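Local coordinates for protein extracellular ligand-binding receptor (Desulfitobacterium hafniense, PDB 4Q6B) that binds leucine as the extracellular substrate-binding protein of an ABC transporter and so probably serves in amino-acid uptake, at residues E28-L32 against A273-Y278; G42-R46 against L300-L305; L63-F69 against P89-Y94; S256-P260 against L340-K344. All coordinates share one frame; numbering follows the deposited sequence. Where two conformers were deposited one is given.

Interaction 1: residues E28-L32 against A273-Y278; sequences EGLEL and AFRREY
Tyr-278 meets Glu-31 through its hydroxyl, which donates a hydrogen bond of 2.6 Å from Tyr-278 OH to Glu-31 OE1. The acceptor oxygen uses its anti lone pair; the carboxylate, turned 16° from the phenol plane, is nearly coplanar with it, and OE1 lies at the ring edge. Glu-28 takes a different place: its CB stands over the centre of one face of the same ring, 3.7 Å from the centroid of Tyr-278 and close to the ring normal, a CH-pi contact. Beside it, Glu-28 CG lies 3.6 Å from Tyr-278 CD1. A bend at chi2 (77°) then takes the carboxylate of Glu-28 away from the partner helix.

Leu-32 is a knob in the hole formed by Ala-273, Phe-274, Glu-277 and Tyr-278. Its CD2 branch rests 3.8 Å from Phe-274 CA, while its CD1 branch faces Glu-277 CB. Phe-274 CE2 lies 3.7 Å from Glu-28 CB, which approaches the ring obliquely, while Gly-29 N is at the ring edge.

Within helix 265-278, the Tyr-278 ring is backed on its other face by Glu-277 CG, and Tyr-278 CD2 lies over the Phe-274 ring. Tyr-290 also touches Leu-32. The two helix segments cross at 106°, with axes 10.8 Å apart. Glu-277 OE2 stands 5.1 Å from Glu-31 OE1, a like-charge proximity that could raise the proton affinity of either acid, whereas the phenol donor would tend to stabilise Glu-31 as the anion.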
loop_
_atom_site.group_PDB
_atom_site.type_symbol
_atom_site.label_atom_id
_atom_site.label_comp_id
_atom_site.label_asym_id
_atom_site.label_seq_id
_atom_site.Cartn_x
_atom_site.Cartn_y
_atom_site.Cartn_z
ATOM N N GLU A 28 -2.288 -14.204 7.749
ATOM C CA GLU A 28 -1.567 -15.358 7.231
ATOM C C GLU A 28 -0.113 -14.970 6.876
ATOM O O GLU A 28 0.837 -15.695 7.199
ATOM C CB GLU A 28 -2.305 -15.954 6.021
ATOM C CG GLU A 28 -3.549 -16.758 6.400
ATOM C CD GLU A 28 -4.778 -15.909 6.782
ATOM O OE1 GLU A 28 -5.786 -16.526 7.182
ATOM O OE2 GLU A 28 -4.781 -14.681 6.649
ATOM N N GLY A 29 0.074 -13.848 6.201
ATOM C CA GLY A 29 1.433 -13.436 5.822
ATOM C C GLY A 29 2.301 -13.125 7.040
ATOM O O GLY A 29 3.482 -13.509 7.073
ATOM N N LEU A 30 1.720 -12.434 8.030
ATOM C CA LEU A 30 2.396 -12.181 9.314
ATOM C C LEU A 30 2.770 -13.493 9.971
ATOM O O LEU A 30 3.916 -13.650 10.455
ATOM C CB LEU A 30 1.521 -11.396 10.310
ATOM C CG LEU A 30 0.973 -10.037 9.876
ATOM C CD1 LEU A 30 -0.040 -9.549 10.889
ATOM C CD2 LEU A 30 2.145 -9.020 9.779
ATOM N N GLU A 31 1.835 -14.439 10.036
ATOM C CA GLU A 31 2.077 -15.692 10.766
ATOM C C GLU A 31 3.171 -16.543 10.100
ATOM O O GLU A 31 4.035 -17.098 10.769
ATOM C CB GLU A 31 0.759 -16.477 10.935
ATOM C CG GLU A 31 0.892 -17.871 11.563
ATOM C CD GLU A 31 -0.405 -18.687 11.541
ATOM O OE1 GLU A 31 -0.782 -19.245 10.468
ATOM O OE2 GLU A 31 -1.040 -18.776 12.612
ATOM N N LEU A 32 3.164 -16.585 8.778
ATOM C CA LEU A 32 4.237 -17.262 8.047
ATOM C C LEU A 32 5.617 -16.656 8.363
ATOM O O LEU A 32 6.592 -17.388 8.479
ATOM C CB LEU A 32 3.958 -17.211 6.538
ATOM C CG LEU A 32 4.787 -18.166 5.681
ATOM C CD1 LEU A 32 4.445 -19.660 5.865
ATOM C CD2 LEU A 32 4.673 -17.822 4.195
ATOM N N ALA A 273 5.980 -21.351 0.000
ATOM C CA ALA A 273 5.717 -21.573 1.424
ATOM C C ALA A 273 4.293 -21.149 1.767
ATOM O O ALA A 273 3.586 -21.862 2.502
ATOM C CB ALA A 273 6.723 -20.800 2.288
ATOM N N PHE A 274 3.862 -20.023 1.207
ATOM C CA PHE A 274 2.550 -19.492 1.569
ATOM C C PHE A 274 1.478 -20.451 1.010
ATOM O O PHE A 274 0.558 -20.875 1.739
ATOM C CB PHE A 274 2.384 -18.073 1.037
ATOM C CG PHE A 274 1.138 -17.426 1.509
ATOM C CD1 PHE A 274 -0.067 -17.704 0.878
ATOM C CD2 PHE A 274 1.159 -16.590 2.603
ATOM C CE1 PHE A 274 -1.267 -17.149 1.333
ATOM C CE2 PHE A 274 -0.029 -16.018 3.065
ATOM C CZ PHE A 274 -1.246 -16.309 2.400
ATOM N N ARG A 275 1.613 -20.798 -0.266
ATOM C CA ARG A 275 0.709 -21.768 -0.864
ATOM C C ARG A 275 0.622 -23.094 -0.105
ATOM O O ARG A 275 -0.468 -23.652 0.069
ATOM C CB ARG A 275 1.134 -22.057 -2.300
ATOM C CG ARG A 275 0.812 -20.968 -3.285
ATOM C CD ARG A 275 1.097 -21.488 -4.699
ATOM N NE ARG A 275 0.705 -20.522 -5.725
ATOM C CZ ARG A 275 -0.482 -20.512 -6.329
ATOM N NH1 ARG A 275 -1.406 -21.411 -6.003
ATOM N NH2 ARG A 275 -0.750 -19.599 -7.259
ATOM N N ARG A 276 1.765 -23.625 0.315
ATOM C CA ARG A 276 1.777 -24.886 1.050
ATOM C C ARG A 276 1.090 -24.809 2.411
ATOM O O ARG A 276 0.379 -25.742 2.817
ATOM C CB ARG A 276 3.215 -25.390 1.219
ATOM C CG ARG A 276 3.328 -26.574 2.158
ATOM C CD ARG A 276 4.532 -27.426 1.811
ATOM N NE ARG A 276 5.716 -27.075 2.595
ATOM C CZ ARG A 276 6.175 -27.800 3.616
ATOM N NH1 ARG A 276 5.543 -28.913 3.979
ATOM N NH2 ARG A 276 7.264 -27.417 4.278
ATOM N N GLU A 277 1.307 -23.711 3.117
ATOM C CA GLU A 277 0.718 -23.554 4.444
ATOM C C GLU A 277 -0.775 -23.181 4.394
ATOM O O GLU A 277 -1.568 -23.681 5.222
ATOM C CB GLU A 277 1.512 -22.503 5.236
ATOM C CG GLU A 277 0.996 -22.290 6.661
ATOM C CD GLU A 277 1.117 -23.537 7.551
ATOM O OE1 GLU A 277 2.126 -24.278 7.435
ATOM O OE2 GLU A 277 0.202 -23.777 8.375
ATOM N N TYR A 278 -1.170 -22.351 3.424
ATOM C CA TYR A 278 -2.521 -21.731 3.449
ATOM C C TYR A 278 -3.422 -22.162 2.300
ATOM O O TYR A 278 -4.634 -21.957 2.357
ATOM C CB TYR A 278 -2.469 -20.194 3.568
ATOM C CG TYR A 278 -1.701 -19.774 4.787
ATOM C CD1 TYR A 278 -2.191 -20.048 6.064
ATOM C CD2 TYR A 278 -0.461 -19.153 4.670
ATOM C CE1 TYR A 278 -1.493 -19.704 7.203
ATOM C CE2 TYR A 278 0.255 -18.798 5.817
ATOM C CZ TYR A 278 -0.263 -19.085 7.060
ATOM O OH TYR A 278 0.440 -18.739 8.204
#

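Interaction 2: residues G42-R46 against L300-L305; sequences GVQGR and LEKSDL
Gln-44 extends its side-chain amide toward the carbonyls of Leu-300, Glu-301 and Ser-303, in the turn that follows helix 284-301. The NE2 group donates to Ser-303 O at 2.8 Å, with an N-H...O angle of 146° and the acceptor close to the amide plane of Gln-44. Weak, bent bonds from the same nitrogen go to the carbonyls of Leu-300 and Glu-301; three carbonyl oxygens thus lie near NE2, of which Ser-303 O has the shortest and straightest bond. At the other end of the amide group, OE1 of Gln-44 accepts from a water at 2.9 Å; that water accepts in turn from Leu-305 N, and thereby bridges the two segments.

The backbone of Gln-44 donates as well: Gln-44 N bonds to the side-chain oxygen Glu-301 OE2 at 2.9 Å, nearly straight at 165°, on the syn side and tilted from the carboxylate plane. A bend at chi2 (63°) folds the Glu-301 carboxylate back to this nitrogen.

The donor belongs to a type I' beta turn, Val-43 to Arg-46, linking helix 26-39 to strand 47-54 in a periplasmic-binding-protein domain.

Van der Waals contacts complete the set. The Leu-305 CD1 methyl packs on polar groups, 3.5 Å from Gln-44 OE1 and over the centre of one guanidinium face of Arg-46, 4.0 Å from its CZ. Val-43 CG1, anti to the backbone N, forms the apolar pair with Leu-300 CB at 3.9 Å. Ile-11 of strand 10-17 touches Val-43, Arg-46 and Leu-305.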
loop_
_atom_site.group_PDB
_atom_site.type_symbol
_atom_site.label_atom_id
_atom_site.label_comp_id
_atom_site.label_asym_id
_atom_site.label_seq_id
_atom_site.Cartn_x
_atom_site.Cartn_y
_atom_site.Cartn_z
ATOM N N GLY A 42 14.725 -17.358 16.307
ATOM C CA GLY A 42 14.094 -16.237 16.998
ATOM C C GLY A 42 14.918 -14.968 16.857
ATOM O O GLY A 42 15.733 -14.820 15.921
ATOM N N VAL A 43 14.736 -14.074 17.818
ATOM C CA VAL A 43 15.425 -12.791 17.847
ATOM C C VAL A 43 16.236 -12.729 19.152
ATOM O O VAL A 43 15.650 -12.784 20.271
ATOM C CB VAL A 43 14.418 -11.616 17.831
ATOM C CG1 VAL A 43 15.149 -10.272 17.861
ATOM C CG2 VAL A 43 13.517 -11.693 16.601
ATOM N N GLN A 44 17.564 -12.640 19.021
ATOM C CA GLN A 44 18.470 -12.693 20.164
ATOM C C GLN A 44 18.108 -13.881 21.061
ATOM O O GLN A 44 18.084 -13.771 22.294
ATOM C CB GLN A 44 18.476 -11.368 20.947
ATOM C CG GLN A 44 18.826 -10.149 20.072
ATOM C CD GLN A 44 19.016 -8.846 20.854
ATOM O OE1 GLN A 44 19.217 -8.852 22.082
ATOM N NE2 GLN A 44 18.976 -7.722 20.142
ATOM N N GLY A 45 17.815 -15.016 20.424
ATOM C CA GLY A 45 17.534 -16.238 21.152
ATOM C C GLY A 45 16.158 -16.291 21.803
ATOM O O GLY A 45 15.865 -17.266 22.507
ATOM N N ARG A 46 15.320 -15.280 21.567
ATOM C CA ARG A 46 13.974 -15.231 22.149
ATOM C C ARG A 46 12.884 -15.534 21.112
ATOM O O ARG A 46 12.969 -15.096 19.956
ATOM C CB ARG A 46 13.699 -13.839 22.747
ATOM C CG ARG A 46 14.402 -13.622 24.038
ATOM C CD ARG A 46 15.158 -12.319 24.077
ATOM N NE ARG A 46 14.461 -11.350 24.917
ATOM C CZ ARG A 46 15.065 -10.501 25.745
ATOM N NH1 ARG A 46 16.394 -10.498 25.862
ATOM N NH2 ARG A 46 14.337 -9.654 26.457
ATOM N N LEU A 300 15.781 -5.749 14.718
ATOM C CA LEU A 300 15.755 -6.018 16.173
ATOM C C LEU A 300 16.899 -6.884 16.628
ATOM O O LEU A 300 17.392 -6.686 17.735
ATOM C CB LEU A 300 14.428 -6.681 16.575
ATOM C CG LEU A 300 13.234 -5.755 16.685
ATOM C CD1 LEU A 300 11.935 -6.566 16.565
ATOM C CD2 LEU A 300 13.211 -4.965 18.013
ATOM N N GLU A 301 17.312 -7.860 15.818
ATOM C CA GLU A 301 18.472 -8.711 16.121
ATOM C C GLU A 301 19.703 -7.854 16.517
ATOM O O GLU A 301 20.499 -8.222 17.364
ATOM C CB GLU A 301 18.819 -9.580 14.887
ATOM C CG GLU A 301 19.925 -10.617 15.130
ATOM C CD GLU A 301 19.529 -11.648 16.188
ATOM O OE1 GLU A 301 20.407 -12.134 16.934
ATOM O OE2 GLU A 301 18.325 -11.975 16.282
ATOM N N LYS A 302 19.828 -6.689 15.888
ATOM C CA LYS A 302 21.036 -5.905 16.018
ATOM C C LYS A 302 20.867 -4.782 17.016
ATOM O O LYS A 302 21.767 -3.961 17.180
ATOM C CB LYS A 302 21.383 -5.296 14.657
ATOM C CG LYS A 302 21.475 -6.309 13.518
ATOM C CD LYS A 302 22.289 -5.728 12.354
ATOM C CE LYS A 302 21.913 -6.400 11.026
ATOM N NZ LYS A 302 22.626 -5.846 9.835
ATOM N N SER A 303 19.701 -4.717 17.671
ATOM C CA SER A 303 19.366 -3.544 18.493
ATOM C C SER A 303 19.393 -3.852 19.980
ATOM O O SER A 303 19.485 -5.007 20.372
ATOM C CB SER A 303 17.981 -2.991 18.136
ATOM O OG SER A 303 16.963 -3.809 18.720
ATOM N N ASP A 304 19.291 -2.796 20.788
ATOM C CA ASP A 304 19.090 -2.895 22.228
ATOM C C ASP A 304 17.593 -2.993 22.505
ATOM O O ASP A 304 16.835 -2.015 22.376
ATOM C CB ASP A 304 19.696 -1.663 22.913
ATOM C CG ASP A 304 19.438 -1.633 24.406
ATOM O OD1 ASP A 304 19.634 -0.560 25.013
ATOM O OD2 ASP A 304 19.036 -2.679 24.966
ATOM N N LEU A 305 17.143 -4.184 22.882
ATOM C CA LEU A 305 15.723 -4.416 23.054
ATOM C C LEU A 305 15.217 -3.671 24.258
ATOM O O LEU A 305 14.008 -3.439 24.390
ATOM C CB LEU A 305 15.455 -5.914 23.206
ATOM C CG LEU A 305 15.887 -6.821 22.039
ATOM C CD1 LEU A 305 15.761 -8.295 22.430
ATOM C CD2 LEU A 305 15.046 -6.506 20.801
HETATM O O HOH W 1 19.068 -6.396 23.548
#

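Interaction 3: residues L63-F69 against P89-Y94; sequences LAIAQAF and PAASIY
Tyr-94 swings its CG to the side opposite its carbonyl carbon (chi1 -65°), which lays the phenol ring against Ala-66 of the neighbouring helix. Ile-93 sets CG1 anti to its carbonyl carbon (chi1 -66°), which carries CD1 toward Leu-63 and Ala-66 while its CG2 branch turns to Gln-67. The result is close packing without a hydrogen bond between the segments.

At the centre, Ala-66 CB sits 3.4 Å from Tyr-94 CZ, approaching the ring obliquely, and Ala-66 CA lies 3.2 Å from Tyr-94 OH. The same methyl meets Ala-90 CB at 4.0 Å; the small side chains of both alanines let the helices run 9.0 Å apart, inclined by only 14°. Tyr-94 and Phe-69 lie side by side pointing the same way, and the tyrosine hydroxyl comes to the edge of the phenylalanine ring, 3.9 Å from Phe-69 CD2.

Toward the N-terminal ends, the CD2 branch of Leu-63 settles against the backbone of helix 84-97, 3.7 Å from Ala-90 N, and also touches Pro-89 CB. Ile-93 CD1 covers the carbonyl of the same leucine, 3.7 Å from Leu-63 O.

The buried phenol is satisfied by a hydrogen bond to His-81 NE2. Helices 59-70 and 84-97 belong to two successive beta-alpha-beta crossovers that share strand 75-79: Phe-69 and Tyr-94 both touch Val-78 of that strand, Phe-69 also reaches strand 47-54, and Tyr-94 also meets Met-101 of strand 101-103.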
loop_
_atom_site.group_PDB
_atom_site.type_symbol
_atom_site.label_atom_id
_atom_site.label_comp_id
_atom_site.label_asym_id
_atom_site.label_seq_id
_atom_site.Cartn_x
_atom_site.Cartn_y
_atom_site.Cartn_z
ATOM N N LEU A 63 -6.582 5.153 17.546
ATOM C CA LEU A 63 -5.825 5.980 18.502
ATOM C C LEU A 63 -5.716 5.293 19.870
ATOM O O LEU A 63 -4.691 5.392 20.544
ATOM C CB LEU A 63 -6.454 7.374 18.662
ATOM C CG LEU A 63 -6.468 8.162 17.325
ATOM C CD1 LEU A 63 -7.086 9.512 17.515
ATOM C CD2 LEU A 63 -5.041 8.347 16.748
ATOM N N ALA A 64 -6.780 4.619 20.302
ATOM C CA ALA A 64 -6.759 3.894 21.587
ATOM C C ALA A 64 -5.752 2.745 21.560
ATOM O O ALA A 64 -5.030 2.508 22.545
ATOM C CB ALA A 64 -8.151 3.372 21.909
ATOM N N ILE A 65 -5.719 2.016 20.448
ATOM C CA ILE A 65 -4.763 0.933 20.248
ATOM C C ILE A 65 -3.352 1.497 20.250
ATOM O O ILE A 65 -2.422 0.914 20.895
ATOM C CB ILE A 65 -5.084 0.187 18.925
ATOM C CG1 ILE A 65 -6.347 -0.680 19.131
ATOM C CG2 ILE A 65 -3.900 -0.669 18.412
ATOM C CD1 ILE A 65 -6.942 -1.277 17.843
ATOM N N ALA A 66 -3.171 2.645 19.582
ATOM C CA ALA A 66 -1.806 3.204 19.463
ATOM C C ALA A 66 -1.266 3.539 20.858
ATOM O O ALA A 66 -0.101 3.197 21.189
ATOM C CB ALA A 66 -1.797 4.486 18.535
ATOM N N GLN A 67 -2.094 4.201 21.674
ATOM C CA GLN A 67 -1.711 4.551 23.027
ATOM C C GLN A 67 -1.473 3.299 23.851
ATOM O O GLN A 67 -0.537 3.239 24.628
ATOM C CB GLN A 67 -2.770 5.449 23.701
ATOM C CG GLN A 67 -2.526 5.755 25.187
ATOM C CD GLN A 67 -1.109 6.238 25.503
ATOM O OE1 GLN A 67 -0.366 6.677 24.613
ATOM N NE2 GLN A 67 -0.717 6.132 26.779
ATOM N N ALA A 68 -2.317 2.288 23.682
ATOM C CA ALA A 68 -2.109 1.052 24.444
ATOM C C ALA A 68 -0.795 0.374 24.079
ATOM O O ALA A 68 -0.100 -0.157 24.985
ATOM C CB ALA A 68 -3.257 0.107 24.251
ATOM N N PHE A 69 -0.477 0.319 22.795
ATOM C CA PHE A 69 0.854 -0.215 22.410
ATOM C C PHE A 69 1.974 0.650 22.949
ATOM O O PHE A 69 2.971 0.156 23.509
ATOM C CB PHE A 69 0.991 -0.329 20.887
ATOM C CG PHE A 69 0.277 -1.504 20.294
ATOM C CD1 PHE A 69 0.128 -2.677 21.012
ATOM C CD2 PHE A 69 -0.267 -1.420 19.019
ATOM C CE1 PHE A 69 -0.486 -3.819 20.420
ATOM C CE2 PHE A 69 -0.896 -2.539 18.414
ATOM C CZ PHE A 69 -1.028 -3.749 19.135
ATOM N N PRO A 89 -2.600 10.211 12.115
ATOM C CA PRO A 89 -2.622 10.687 13.517
ATOM C C PRO A 89 -2.048 9.674 14.520
ATOM O O PRO A 89 -1.416 10.099 15.517
ATOM C CB PRO A 89 -4.110 10.937 13.795
ATOM C CG PRO A 89 -4.837 10.205 12.751
ATOM C CD PRO A 89 -3.951 10.100 11.524
ATOM N N ALA A 90 -2.247 8.372 14.286
ATOM C CA ALA A 90 -1.692 7.386 15.230
ATOM C C ALA A 90 -0.157 7.481 15.278
ATOM O O ALA A 90 0.434 7.328 16.333
ATOM C CB ALA A 90 -2.091 5.946 14.851
ATOM N N ALA A 91 0.466 7.749 14.130
ATOM C CA ALA A 91 1.922 7.951 14.065
ATOM C C ALA A 91 2.410 9.036 15.014
ATOM O O ALA A 91 3.593 8.979 15.452
ATOM C CB ALA A 91 2.328 8.341 12.633
ATOM N N SER A 92 1.568 10.018 15.361
ATOM C CA SER A 92 2.027 11.066 16.289
ATOM C C SER A 92 2.263 10.451 17.672
ATOM O O SER A 92 3.209 10.812 18.370
ATOM C CB SER A 92 1.005 12.209 16.376
ATOM O OG SER A 92 1.467 13.202 17.335
ATOM N N ILE A 93 1.361 9.562 18.082
ATOM C CA ILE A 93 1.474 8.863 19.351
ATOM C C ILE A 93 2.699 7.954 19.337
ATOM O O ILE A 93 3.475 7.920 20.292
ATOM C CB ILE A 93 0.191 8.030 19.634
ATOM C CG1 ILE A 93 -1.015 8.968 19.830
ATOM C CG2 ILE A 93 0.386 7.101 20.881
ATOM C CD1 ILE A 93 -2.343 8.202 19.969
ATOM N N TYR A 94 2.886 7.167 18.274
ATOM C CA TYR A 94 4.057 6.298 18.219
ATOM C C TYR A 94 5.337 7.111 18.187
ATOM O O TYR A 94 6.277 6.794 18.914
ATOM C CB TYR A 94 3.951 5.437 16.974
ATOM C CG TYR A 94 2.770 4.472 16.982
ATOM C CD1 TYR A 94 2.625 3.497 17.988
ATOM C CD2 TYR A 94 1.824 4.508 15.960
ATOM C CE1 TYR A 94 1.544 2.618 17.994
ATOM C CE2 TYR A 94 0.787 3.591 15.912
ATOM C CZ TYR A 94 0.646 2.652 16.937
ATOM O OH TYR A 94 -0.424 1.789 16.885
#

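Interaction 4: residues S256-P260 against L340-K344; sequences SFFNP and LVVLK
Lys-344 sends its side chain across to residues 256-258 in an extended chain, chi2 to chi4 all near 180°. Its CB points toward the opposite segment; farther out, CE passes 4.0 Å from Ser-256 CB and still closer to the carbonyl of Phe-258. At the tip, Lys-344 NZ donates to Phe-257 O and Phe-258 O, each at 3.0 Å. The two bonds differ in direction: the ammonium lies in the carbonyl plane of Phe-258 but 45° out of that of Phe-257. A salt bridge to Asp-234 OD2 gives the buried amine its charged partner, and that same oxygen is hydrogen-bonded with Ser-256 OG.

The backbones pair antiparallel between Ser-256 and Val-342, as a hydrogen-bonded pair. Val-342 N donates to Ser-256 O at 2.8 Å and 174°, and Ser-256 N returns a bond to Val-342 O at 3.0 Å. Next to this pair, Val-342 CG2 packs 3.5 Å from Phe-258 N, its CG1 branch meets Asn-259 CB at 3.8 Å, and a water joins Phe-258 N to Leu-340 O.

Strand 341-347 lies between strands 253-257 and 350-353 in the mixed sheet of the second lobe. Lys-344 and Leu-343 bond through their backbones to Val-254 and Leu-354, respectively, helix 126-139 packs against Val-341 and Leu-343, and Phe-257 and Phe-258 lean on helix 284-301.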
loop_
_atom_site.group_PDB
_atom_site.type_symbol
_atom_site.label_atom_id
_atom_site.label_comp_id
_atom_site.label_asym_id
_atom_site.label_seq_id
_atom_site.Cartn_x
_atom_site.Cartn_y
_atom_site.Cartn_z
ATOM N N SER A 256 0.265 -0.869 -8.062
ATOM C CA SER A 256 0.250 -1.578 -6.804
ATOM C C SER A 256 1.648 -2.030 -6.493
ATOM O O SER A 256 2.588 -1.395 -6.899
ATOM C CB SER A 256 -0.704 -2.762 -6.848
ATOM O OG SER A 256 -0.914 -3.261 -5.553
ATOM N N PHE A 257 1.749 -3.077 -5.694
ATOM C CA PHE A 257 3.017 -3.665 -5.309
ATOM C C PHE A 257 2.869 -5.180 -5.099
ATOM O O PHE A 257 1.775 -5.692 -4.978
ATOM C CB PHE A 257 3.556 -2.986 -4.053
ATOM C CG PHE A 257 2.596 -3.014 -2.915
ATOM C CD1 PHE A 257 1.776 -1.948 -2.664
ATOM C CD2 PHE A 257 2.500 -4.129 -2.111
ATOM C CE1 PHE A 257 0.870 -1.985 -1.627
ATOM C CE2 PHE A 257 1.602 -4.170 -1.083
ATOM C CZ PHE A 257 0.790 -3.098 -0.836
ATOM N N PHE A 258 4.000 -5.874 -5.110
ATOM C CA PHE A 258 4.097 -7.324 -5.012
ATOM C C PHE A 258 3.813 -8.018 -6.337
ATOM O O PHE A 258 2.717 -7.970 -6.848
ATOM C CB PHE A 258 3.270 -7.959 -3.887
ATOM C CG PHE A 258 3.460 -9.450 -3.787
ATOM C CD1 PHE A 258 4.721 -9.980 -3.608
ATOM C CD2 PHE A 258 2.396 -10.313 -3.910
ATOM C CE1 PHE A 258 4.918 -11.341 -3.542
ATOM C CE2 PHE A 258 2.578 -11.669 -3.829
ATOM C CZ PHE A 258 3.842 -12.183 -3.647
ATOM N N ASN A 259 4.831 -8.666 -6.872
ATOM C CA ASN A 259 4.670 -9.474 -8.088
ATOM C C ASN A 259 4.990 -10.917 -7.734
ATOM O O ASN A 259 6.160 -11.253 -7.507
ATOM C CB ASN A 259 5.632 -8.975 -9.146
ATOM C CG ASN A 259 5.525 -9.766 -10.440
ATOM O OD1 ASN A 259 4.814 -10.791 -10.504
ATOM N ND2 ASN A 259 6.214 -9.298 -11.477
ATOM N N PRO A 260 3.974 -11.791 -7.679
ATOM C CA PRO A 260 4.237 -13.179 -7.294
ATOM C C PRO A 260 4.928 -13.979 -8.381
ATOM O O PRO A 260 5.296 -15.131 -8.135
ATOM C CB PRO A 260 2.840 -13.746 -7.036
ATOM C CG PRO A 260 1.919 -12.876 -7.854
ATOM C CD PRO A 260 2.544 -11.524 -7.950
ATOM N N LEU A 340 9.576 -0.740 -5.787
ATOM C CA LEU A 340 8.575 -1.707 -5.340
ATOM C C LEU A 340 7.255 -1.620 -6.122
ATOM O O LEU A 340 6.382 -2.455 -5.903
ATOM C CB LEU A 340 8.230 -1.460 -3.873
ATOM C CG LEU A 340 9.466 -1.681 -3.013
ATOM C CD1 LEU A 340 9.251 -1.011 -1.669
ATOM C CD2 LEU A 340 9.719 -3.199 -2.851
ATOM N N VAL A 341 7.092 -0.643 -7.010
ATOM C CA VAL A 341 5.814 -0.539 -7.712
ATOM C C VAL A 341 5.677 -1.684 -8.732
ATOM O O VAL A 341 6.620 -1.976 -9.524
ATOM C CB VAL A 341 5.679 0.798 -8.436
ATOM C CG1 VAL A 341 4.436 0.792 -9.418
ATOM C CG2 VAL A 341 5.562 1.934 -7.405
ATOM N N VAL A 342 4.481 -2.309 -8.759
ATOM C CA VAL A 342 4.193 -3.366 -9.741
ATOM C C VAL A 342 2.897 -2.988 -10.447
ATOM O O VAL A 342 1.886 -2.695 -9.776
ATOM C CB VAL A 342 4.004 -4.705 -8.993
ATOM C CG1 VAL A 342 3.542 -5.855 -9.945
ATOM C CG2 VAL A 342 5.293 -5.119 -8.277
ATOM N N LEU A 343 2.933 -2.910 -11.763
ATOM C CA LEU A 343 1.729 -2.595 -12.542
ATOM C C LEU A 343 1.030 -3.912 -12.897
ATOM O O LEU A 343 1.661 -4.900 -13.328
ATOM C CB LEU A 343 2.079 -1.812 -13.797
ATOM C CG LEU A 343 2.849 -0.507 -13.558
ATOM C CD1 LEU A 343 2.888 0.329 -14.845
ATOM C CD2 LEU A 343 2.192 0.302 -12.480
ATOM N N LYS A 344 -0.283 -3.923 -12.704
ATOM C CA LYS A 344 -1.066 -5.162 -12.812
ATOM C C LYS A 344 -2.242 -4.893 -13.698
ATOM O O LYS A 344 -2.935 -3.916 -13.475
ATOM C CB LYS A 344 -1.581 -5.526 -11.414
ATOM C CG LYS A 344 -0.459 -5.704 -10.381
ATOM C CD LYS A 344 -0.935 -6.338 -9.089
ATOM C CE LYS A 344 0.246 -6.401 -8.117
ATOM N NZ LYS A 344 -0.121 -7.007 -6.826
HETATM O O HOH W 2 6.564 -4.910 -4.711
#

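Overall arrangement
Interaction 4 is the buried member of the set, its centre about 10 Å from the centre of the chain; interactions 1 to 3 are partly buried, with centres about 19 to 27 Å from it, interaction 2 being the most peripheral. Chemistry follows place: strand pairing and a buried ammonium in 256-260/340-344, amide-to-carbonyl bonds where a loop meets the end of helix 284-301 in interaction 2, and helix packing, steeply crossed in interaction 1 and nearly parallel in interaction 3. Helix 284-301 is a shared element, supplying part of interaction 2 and touching residues of interactions 1 and 4. Interactions 1 and 4 approach to about 7 Å between nearest atoms, whereas 3 and 4 stay about 18 Å apart.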